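Local coordinates for putative peptide ABC-transport system periplasmic peptide-binding protein (Campylobacter jejuni, PDB 4OEV), which binds nickel(II), here together with oxalate, outside the cytoplasmic membrane and probably delivers it to an ABC-type importer, at residues I88-F91 / K95-S98; H141-E146 / S151-N156; K211-L216 / K468-I473. All blocks are in the same frame, centred on the assembly; numbering follows the deposited sequence.

Contact 1: I88-F91 / K95-S98; sequences IEAF and KNNS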
loop_
_atom_site.group_PDB
_atom_site.type_symbol
_atom_site.label_atom_id
_atom_site.label_comp_id
_atom_site.label_asym_id
_atom_site.label_seq_id
_atom_site.Cartn_x
_atom_site.Cartn_y
_atom_site.Cartn_z
ATOM N N ILE A 88 -6.310 -20.385 3.074
ATOM C CA ILE A 88 -5.180 -20.169 3.942
ATOM C C ILE A 88 -4.017 -21.082 3.529
ATOM O O ILE A 88 -2.894 -20.639 3.428
ATOM C CB ILE A 88 -5.580 -20.494 5.385
ATOM C CG1 ILE A 88 -6.342 -19.364 6.043
ATOM C CG2 ILE A 88 -4.393 -20.843 6.208
ATOM C CD1 ILE A 88 -6.817 -19.788 7.432
ATOM N N GLU A 89 -4.303 -22.349 3.219
ATOM C CA GLU A 89 -3.254 -23.231 2.743
ATOM C C GLU A 89 -2.692 -22.771 1.401
ATOM O O GLU A 89 -1.469 -22.900 1.141
ATOM C CB GLU A 89 -3.789 -24.660 2.666
ATOM C CG GLU A 89 -3.939 -25.203 4.039
ATOM C CD GLU A 89 -4.473 -26.635 4.087
ATOM O OE1 GLU A 89 -4.862 -27.214 3.046
ATOM O OE2 GLU A 89 -4.470 -27.163 5.200
ATOM N N ALA A 90 -3.563 -22.162 0.599
ATOM C CA ALA A 90 -3.186 -21.687 -0.714
ATOM C C ALA A 90 -2.176 -20.537 -0.624
ATOM O O ALA A 90 -1.214 -20.552 -1.371
ATOM C CB ALA A 90 -4.414 -21.235 -1.508
ATOM N N PHE A 91 -2.383 -19.602 0.309
ATOM C CA PHE A 91 -1.517 -18.434 0.520
ATOM C C PHE A 91 -0.144 -18.854 1.059
ATOM O O PHE A 91 0.856 -18.197 0.799
ATOM C CB PHE A 91 -2.153 -17.462 1.499
ATOM C CG PHE A 91 -3.543 -16.969 1.074
ATOM C CD1 PHE A 91 -3.911 -16.885 -0.273
ATOM C CD2 PHE A 91 -4.471 -16.622 2.035
ATOM C CE1 PHE A 91 -5.168 -16.398 -0.657
ATOM C CE2 PHE A 91 -5.765 -16.164 1.668
ATOM C CZ PHE A 91 -6.109 -16.066 0.317
ATOM N N LYS A 95 4.487 -22.976 -3.780
ATOM C CA LYS A 95 4.322 -23.184 -5.215
ATOM C C LYS A 95 3.301 -22.203 -5.793
ATOM O O LYS A 95 3.171 -22.094 -7.016
ATOM C CB LYS A 95 3.949 -24.642 -5.514
ATOM C CG LYS A 95 5.132 -25.593 -5.407
ATOM C CD LYS A 95 4.893 -26.978 -6.039
ATOM C CE LYS A 95 3.760 -27.748 -5.350
ATOM N NZ LYS A 95 3.837 -29.224 -5.564
ATOM N N ASN A 96 2.576 -21.502 -4.925
ATOM C CA ASN A 96 1.637 -20.492 -5.423
ATOM C C ASN A 96 2.240 -19.092 -5.544
ATOM O O ASN A 96 1.628 -18.222 -6.178
ATOM C CB ASN A 96 0.384 -20.398 -4.554
ATOM C CG ASN A 96 -0.507 -21.589 -4.712
ATOM O OD1 ASN A 96 -0.529 -22.198 -5.781
ATOM N ND2 ASN A 96 -1.261 -21.926 -3.669
ATOM N N ASN A 97 3.430 -18.879 -4.979
ATOM C CA ASN A 97 4.127 -17.579 -5.078
ATOM C C ASN A 97 3.271 -16.386 -4.671
ATOM O O ASN A 97 3.310 -15.329 -5.305
ATOM C CB ASN A 97 4.675 -17.376 -6.501
ATOM C CG ASN A 97 5.511 -18.560 -6.953
ATOM O OD1 ASN A 97 6.556 -18.820 -6.387
ATOM N ND2 ASN A 97 5.015 -19.317 -7.938
ATOM N N SER A 98 2.549 -16.540 -3.566
ATOM C CA SER A 98 1.552 -15.561 -3.136
ATOM C C SER A 98 2.182 -14.260 -2.696
ATOM O O SER A 98 3.222 -14.276 -2.051
ATOM C CB SER A 98 0.711 -16.135 -2.000
ATOM O OG SER A 98 -0.182 -15.135 -1.537
HETATM O O HOH W 1 2.389 -18.782 -1.599
#

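Contact 2: H141-E146 / S151-N156; sequences HLLENE and SSFNQN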
loop_
_atom_site.group_PDB
_atom_site.type_symbol
_atom_site.label_atom_id
_atom_site.label_comp_id
_atom_site.label_asym_id
_atom_site.label_seq_id
_atom_site.Cartn_x
_atom_site.Cartn_y
_atom_site.Cartn_z
ATOM N N HIS A 141 -14.037 -25.185 -4.693
ATOM C CA HIS A 141 -14.684 -26.014 -5.712
ATOM C C HIS A 141 -14.317 -25.635 -7.142
ATOM O O HIS A 141 -14.614 -26.419 -8.066
ATOM C CB HIS A 141 -16.224 -25.980 -5.553
ATOM C CG HIS A 141 -16.838 -24.670 -5.923
ATOM N ND1 HIS A 141 -17.064 -23.672 -5.001
ATOM C CD2 HIS A 141 -17.271 -24.186 -7.114
ATOM C CE1 HIS A 141 -17.609 -22.626 -5.607
ATOM N NE2 HIS A 141 -17.739 -22.909 -6.892
ATOM N N LEU A 142 -13.751 -24.430 -7.324
ATOM C CA LEU A 142 -13.290 -23.936 -8.634
ATOM C C LEU A 142 -11.751 -23.955 -8.850
ATOM O O LEU A 142 -11.296 -23.994 -9.991
ATOM C CB LEU A 142 -13.748 -22.479 -8.867
ATOM C CG LEU A 142 -15.274 -22.266 -8.948
ATOM C CD1 LEU A 142 -15.622 -20.790 -8.873
ATOM C CD2 LEU A 142 -15.864 -22.885 -10.213
ATOM N N LEU A 143 -10.972 -23.967 -7.770
ATOM C CA LEU A 143 -9.518 -23.792 -7.868
ATOM C C LEU A 143 -8.702 -24.980 -7.307
ATOM O O LEU A 143 -7.464 -25.017 -7.445
ATOM C CB LEU A 143 -9.137 -22.497 -7.149
ATOM C CG LEU A 143 -9.589 -21.169 -7.786
ATOM C CD1 LEU A 143 -9.455 -20.012 -6.782
ATOM C CD2 LEU A 143 -8.711 -20.813 -9.005
ATOM N N GLU A 144 -9.373 -25.959 -6.689
ATOM C CA GLU A 144 -8.600 -26.995 -6.004
ATOM C C GLU A 144 -7.776 -27.795 -7.003
ATOM O O GLU A 144 -6.697 -28.265 -6.656
ATOM C CB GLU A 144 -9.496 -27.897 -5.168
ATOM C CG GLU A 144 -10.383 -28.814 -5.961
ATOM C CD GLU A 144 -11.391 -29.515 -5.069
ATOM O OE1 GLU A 144 -10.977 -29.930 -3.965
ATOM O OE2 GLU A 144 -12.585 -29.631 -5.456
ATOM N N ASN A 145 -8.211 -27.860 -8.256
ATOM C CA ASN A 145 -7.417 -28.509 -9.302
ATOM C C ASN A 145 -6.779 -27.544 -10.297
ATOM O O ASN A 145 -6.354 -27.946 -11.385
ATOM C CB ASN A 145 -8.267 -29.526 -10.048
ATOM C CG ASN A 145 -8.585 -30.722 -9.200
ATOM O OD1 ASN A 145 -7.772 -31.115 -8.367
ATOM N ND2 ASN A 145 -9.762 -31.324 -9.406
ATOM N N GLU A 146 -6.687 -26.274 -9.909
ATOM C CA GLU A 146 -6.122 -25.281 -10.782
ATOM C C GLU A 146 -4.693 -24.929 -10.371
ATOM O O GLU A 146 -4.301 -25.097 -9.209
ATOM C CB GLU A 146 -7.009 -24.044 -10.763
ATOM C CG GLU A 146 -8.333 -24.279 -11.501
ATOM C CD GLU A 146 -8.150 -24.231 -13.007
ATOM O OE1 GLU A 146 -7.761 -23.160 -13.527
ATOM O OE2 GLU A 146 -8.357 -25.266 -13.663
ATOM N N SER A 151 -4.289 -19.596 -13.669
ATOM C CA SER A 151 -5.682 -20.041 -13.932
ATOM C C SER A 151 -6.479 -18.955 -14.644
ATOM O O SER A 151 -6.251 -17.769 -14.396
ATOM C CB SER A 151 -6.380 -20.405 -12.624
ATOM O OG SER A 151 -7.722 -20.855 -12.828
ATOM N N SER A 152 -7.404 -19.359 -15.519
ATOM C CA SER A 152 -8.236 -18.388 -16.230
ATOM C C SER A 152 -9.220 -17.736 -15.262
ATOM O O SER A 152 -9.746 -16.646 -15.533
ATOM C CB SER A 152 -8.951 -19.044 -17.404
ATOM O OG SER A 152 -9.775 -20.127 -16.991
ATOM N N PHE A 153 -9.401 -18.387 -14.112
ATOM C CA PHE A 153 -10.066 -17.781 -12.958
ATOM C C PHE A 153 -9.636 -16.361 -12.688
ATOM O O PHE A 153 -10.470 -15.506 -12.394
ATOM C CB PHE A 153 -9.755 -18.581 -11.708
ATOM C CG PHE A 153 -10.419 -18.066 -10.459
ATOM C CD1 PHE A 153 -9.767 -17.200 -9.598
ATOM C CD2 PHE A 153 -11.698 -18.514 -10.120
ATOM C CE1 PHE A 153 -10.382 -16.750 -8.445
ATOM C CE2 PHE A 153 -12.318 -18.075 -8.971
ATOM C CZ PHE A 153 -11.667 -17.199 -8.126
ATOM N N ASN A 154 -8.322 -16.113 -12.764
ATOM C CA ASN A 154 -7.786 -14.825 -12.393
ATOM C C ASN A 154 -8.318 -13.702 -13.260
ATOM O O ASN A 154 -8.219 -12.541 -12.885
ATOM C CB ASN A 154 -6.244 -14.844 -12.431
ATOM C CG ASN A 154 -5.660 -15.823 -11.446
ATOM O OD1 ASN A 154 -6.291 -16.143 -10.447
ATOM N ND2 ASN A 154 -4.445 -16.305 -11.716
ATOM N N GLN A 155 -8.856 -14.030 -14.431
ATOM C CA GLN A 155 -9.483 -13.001 -15.262
ATOM C C GLN A 155 -11.002 -13.201 -15.346
ATOM O O GLN A 155 -11.671 -12.483 -16.068
ATOM C CB GLN A 155 -8.875 -12.992 -16.667
ATOM C CG GLN A 155 -7.390 -12.572 -16.736
ATOM C CD GLN A 155 -6.447 -13.679 -16.273
ATOM O OE1 GLN A 155 -6.677 -14.856 -16.545
ATOM N NE2 GLN A 155 -5.390 -13.304 -15.575
ATOM N N ASN A 156 -11.525 -14.188 -14.613
ATOM C CA ASN A 156 -12.976 -14.473 -14.515
ATOM C C ASN A 156 -13.325 -14.831 -13.075
ATOM O O ASN A 156 -13.888 -15.898 -12.829
ATOM C CB ASN A 156 -13.372 -15.641 -15.422
ATOM C CG ASN A 156 -13.156 -15.350 -16.889
ATOM O OD1 ASN A 156 -14.092 -14.974 -17.602
ATOM N ND2 ASN A 156 -11.915 -15.516 -17.354
HETATM O O HOH W 2 -7.400 -22.105 -16.067
#

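Contact 3: K211-L216 / K468-I473; sequences KIDAAL and KDLKGI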
loop_
_atom_site.group_PDB
_atom_site.type_symbol
_atom_site.label_atom_id
_atom_site.label_comp_id
_atom_site.label_asym_id
_atom_site.label_seq_id
_atom_site.Cartn_x
_atom_site.Cartn_y
_atom_site.Cartn_z
ATOM N N LYS A 211 -17.314 11.752 -17.965
ATOM C CA LYS A 211 -16.974 10.372 -18.324
ATOM C C LYS A 211 -16.806 9.458 -17.100
ATOM O O LYS A 211 -16.884 8.220 -17.207
ATOM C CB LYS A 211 -15.698 10.364 -19.160
ATOM C CG LYS A 211 -15.926 10.576 -20.645
ATOM C CD LYS A 211 -14.616 10.962 -21.333
ATOM C CE LYS A 211 -14.698 10.753 -22.829
ATOM N NZ LYS A 211 -14.206 9.367 -23.091
ATOM N N ILE A 212 -16.562 10.064 -15.941
ATOM C CA ILE A 212 -16.457 9.305 -14.693
ATOM C C ILE A 212 -17.164 10.060 -13.574
ATOM O O ILE A 212 -17.359 11.269 -13.666
ATOM C CB ILE A 212 -14.974 9.018 -14.281
ATOM C CG1 ILE A 212 -14.190 10.300 -14.122
ATOM C CG2 ILE A 212 -14.293 8.141 -15.307
ATOM C CD1 ILE A 212 -12.688 10.061 -13.624
ATOM N N ASP A 213 -17.538 9.338 -12.521
ATOM C CA ASP A 213 -18.273 9.896 -11.388
ATOM C C ASP A 213 -17.391 10.364 -10.264
ATOM O O ASP A 213 -17.798 11.187 -9.465
ATOM C CB ASP A 213 -19.250 8.850 -10.796
ATOM C CG ASP A 213 -20.452 8.616 -11.672
ATOM O OD1 ASP A 213 -21.108 9.612 -12.047
ATOM O OD2 ASP A 213 -20.772 7.428 -11.947
ATOM N N ALA A 214 -16.211 9.773 -10.161
ATOM C CA ALA A 214 -15.317 9.997 -9.014
ATOM C C ALA A 214 -13.906 9.594 -9.344
ATOM O O ALA A 214 -13.705 8.641 -10.102
ATOM C CB ALA A 214 -15.793 9.205 -7.790
ATOM N N ALA A 215 -12.951 10.283 -8.720
ATOM C CA ALA A 215 -11.517 9.962 -8.804
ATOM C C ALA A 215 -10.776 10.603 -7.637
ATOM O O ALA A 215 -11.225 11.643 -7.099
ATOM C CB ALA A 215 -10.924 10.435 -10.104
ATOM N N LEU A 216 -9.640 10.026 -7.238
ATOM C CA LEU A 216 -8.739 10.781 -6.344
ATOM C C LEU A 216 -7.940 11.742 -7.215
ATOM O O LEU A 216 -7.421 11.347 -8.273
ATOM C CB LEU A 216 -7.761 9.889 -5.575
ATOM C CG LEU A 216 -8.406 8.858 -4.680
ATOM C CD1 LEU A 216 -7.257 8.036 -3.967
ATOM C CD2 LEU A 216 -9.298 9.548 -3.703
ATOM N N LYS A 468 -21.509 15.550 -7.670
ATOM C CA LYS A 468 -22.300 15.944 -6.518
ATOM C C LYS A 468 -23.550 15.091 -6.355
ATOM O O LYS A 468 -24.211 15.148 -5.319
ATOM C CB LYS A 468 -22.709 17.429 -6.634
ATOM C CG LYS A 468 -22.998 18.119 -5.293
ATOM C CD LYS A 468 -21.797 17.960 -4.353
ATOM C CE LYS A 468 -21.869 18.905 -3.157
ATOM N NZ LYS A 468 -20.625 18.785 -2.319
ATOM N N ASP A 469 -23.917 14.376 -7.411
ATOM C CA ASP A 469 -25.071 13.484 -7.357
ATOM C C ASP A 469 -24.767 12.281 -6.475
ATOM O O ASP A 469 -25.677 11.573 -6.119
ATOM C CB ASP A 469 -25.476 13.014 -8.760
ATOM C CG ASP A 469 -26.076 14.128 -9.607
ATOM O OD1 ASP A 469 -26.749 15.032 -9.043
ATOM O OD2 ASP A 469 -25.829 14.109 -10.836
ATOM N N LEU A 470 -23.489 12.039 -6.161
ATOM C CA LEU A 470 -23.108 10.838 -5.396
ATOM C C LEU A 470 -23.429 10.897 -3.899
ATOM O O LEU A 470 -22.884 11.719 -3.155
ATOM C CB LEU A 470 -21.631 10.558 -5.565
ATOM C CG LEU A 470 -21.316 9.317 -6.390
ATOM C CD1 LEU A 470 -21.832 9.528 -7.791
ATOM C CD2 LEU A 470 -19.814 9.040 -6.393
ATOM N N LYS A 471 -24.268 9.972 -3.451
ATOM C CA LYS A 471 -24.636 9.882 -2.035
ATOM C C LYS A 471 -24.060 8.615 -1.404
ATOM O O LYS A 471 -23.832 7.636 -2.102
ATOM C CB LYS A 471 -26.158 9.898 -1.860
ATOM C CG LYS A 471 -26.821 11.295 -1.755
ATOM C CD LYS A 471 -26.452 12.231 -2.891
ATOM C CE LYS A 471 -27.112 13.635 -2.744
ATOM N NZ LYS A 471 -26.449 14.517 -1.725
ATOM N N GLY A 472 -23.794 8.663 -0.099
ATOM C CA GLY A 472 -23.443 7.480 0.667
ATOM C C GLY A 472 -21.947 7.291 0.912
ATOM O O GLY A 472 -21.543 6.351 1.637
ATOM N N ILE A 473 -21.112 8.150 0.318
ATOM C CA ILE A 473 -19.659 7.988 0.468
ATOM C C ILE A 473 -19.266 8.204 1.915
ATOM O O ILE A 473 -19.676 9.165 2.549
ATOM C CB ILE A 473 -18.868 8.937 -0.439
ATOM C CG1 ILE A 473 -19.252 8.704 -1.897
ATOM C CG2 ILE A 473 -17.350 8.716 -0.262
ATOM C CD1 ILE A 473 -18.670 9.793 -2.838
#

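Contact 1: I88-F91 / K95-S98
Ala90 and Phe91, in the last turns of helix 81-92, face Asn96 and Ser98 of the loop that follows. The chain leaves the helix, passes through a short 3-10 segment and comes back on itself; the CA atoms stand 6.8 Å apart for Ala90 and Asn96 and 5.6 Å apart for Phe91 and Ser98. Asn97, with left-handed backbone angles, makes the bend that lets Asn96 and Ser98 both look at the helix end. The bond across the contact is made by the Asn96 amide: ND2 donates to Ala90 O at 2.7 Å, almost straight at 176°. Ala90 O lies in the plane of the Asn96 side-chain amide, while the donor is tilted 19° from the carbonyl plane of Ala90. With CG beside its own backbone N (chi1 -71°), the amide of Asn96 swings to Ala90 O. Ser98 approaches differently, laying CB 3.5 Å from Phe91 O. Its OG, anti to the backbone N, bonds to Ala21 O, far off in sequence, and to Ile100 N just further along the same loop. The phenyl ring of Phe91 packs against Phe104 and Ile135. One water completes the join, donating to Phe91 O at 2.9 Å and accepting from Ser98 N at 3.0 Å. Two successive carbonyls at the C-terminal end of the helix, where partial negative charge would be expected to gather, thus receive donors from the returning loop: one directly from a side-chain amide, the other through water.

Contact 2: H141-E146 / S151-N156
The hydroxyl of Ser151 sits only 2.4 Å from Glu146, OG to OE1. It is placed to donate to the carboxylate, but the length is too short to be taken at face value. The same OG is the acceptor of an ST turn, taking the backbone N of Phe153 at 3.2 Å, so one hydroxyl joins the glutamate to the start of the 3-10 segment 152-155. On the other side of the loop, helix 140-143 runs out into a type I beta turn from Leu143 to Glu146, which carries the glutamate round to meet Ser151; a bend in its chain at chi2 (-77°) brings the carboxylate over. Water 2 adds a second link, donating to Glu146 OE1 and accepting from Ser152 N, which lies 2.8 Å from it. Next to these polar bonds the contact is apolar. Leu143 crosses Phe153 at about a right angle and sets CD1 over the middle of the ring, 3.8 Å from the centroid of Phe153 and 12° off its normal, a CH-pi contact. Its other methyl, CD2, rests 3.5 Å from Phe153 CG, where the ring joins its CB. Leu142 comes in at the ring edge instead, with CD1 4.3 Å from Phe153 CE2. Behind Leu143 lies Phe86 of helix 81-92, so the packing carries on into that helix. Ser152 O, at the start of the 3-10 segment, takes two donors from opposite faces of its plane: Gln155 N, and Asn156 ND2 at 3.0 Å, which stands 39° out of that plane.

Contact 3: K211-L216 / K468-I473
The carboxylate oxygen OD2 of Asp213, whose CB packs on Leu470, is gripped twice: by the backbone N of Ile8 in a hydrogen bond and by Lys494 NZ, at the C-terminal residue, in a salt bridge. Asp213 leads into strand 214-216, a short member of the antiparallel sheet built round the long strand 454-467, and Leu470 lies in the loop that leaves that strand. The contact therefore closes the corner where a sheet strand starts and its neighbour's chain moves off. No hydrogen bond joins the two segments; what joins them is apolar, though backbone bonds from Asp213 to Asn467 and from Ala215 to Val465 hold the strands together just beside it, and others run from Asp213 and Ala214 to strand 6-11. CB of Asp213 points to the leucine, and with CG beside the backbone N (chi1 -73°) the carboxylate is carried to Ile8 N and Lys494. A second acid stands near: Asp469 OD2 lies 6.6 Å from Asp213 OD1, and the like charges are probably moderated by a lysine each, since Asp469 OD2 has a salt bridge with Lys1 and Asp213 with Lys494. Both chain ends thus lie close to this corner. Leu470 comes with both methyls forward, one for Asp213, just before the strand, and one for Ala214, its first residue, and its first torsion, -110°, is far from any staggered position. CD1 of Leu470 covers Asp213 at CB, 4.0 Å away, while Leu470 CD2 reaches on to Ala214, whose CB is 4.3 Å from it.

In the fold
Contacts 1 and 2 are near neighbours, their centres 13 Å apart and their nearest atoms about 6 Å apart, without touching. Both are short returns of the chain after a helix, and helix 81-92, which carries 88-91, also covers Leu143 of contact 2. Contact 3 lies far off, its centre 36 Å from that of contact 1 and 33 Å from that of contact 2, and joins segments 252 residues apart. Contacts 1 and 3 are buried, whereas contact 2 is only partly so. The chemistry differs accordingly: carbonyls met by an amide and a water, an aromatic packing beside a glutamate-serine bond, and apolar carbons without a hydrogen bond across, at a sheet corner.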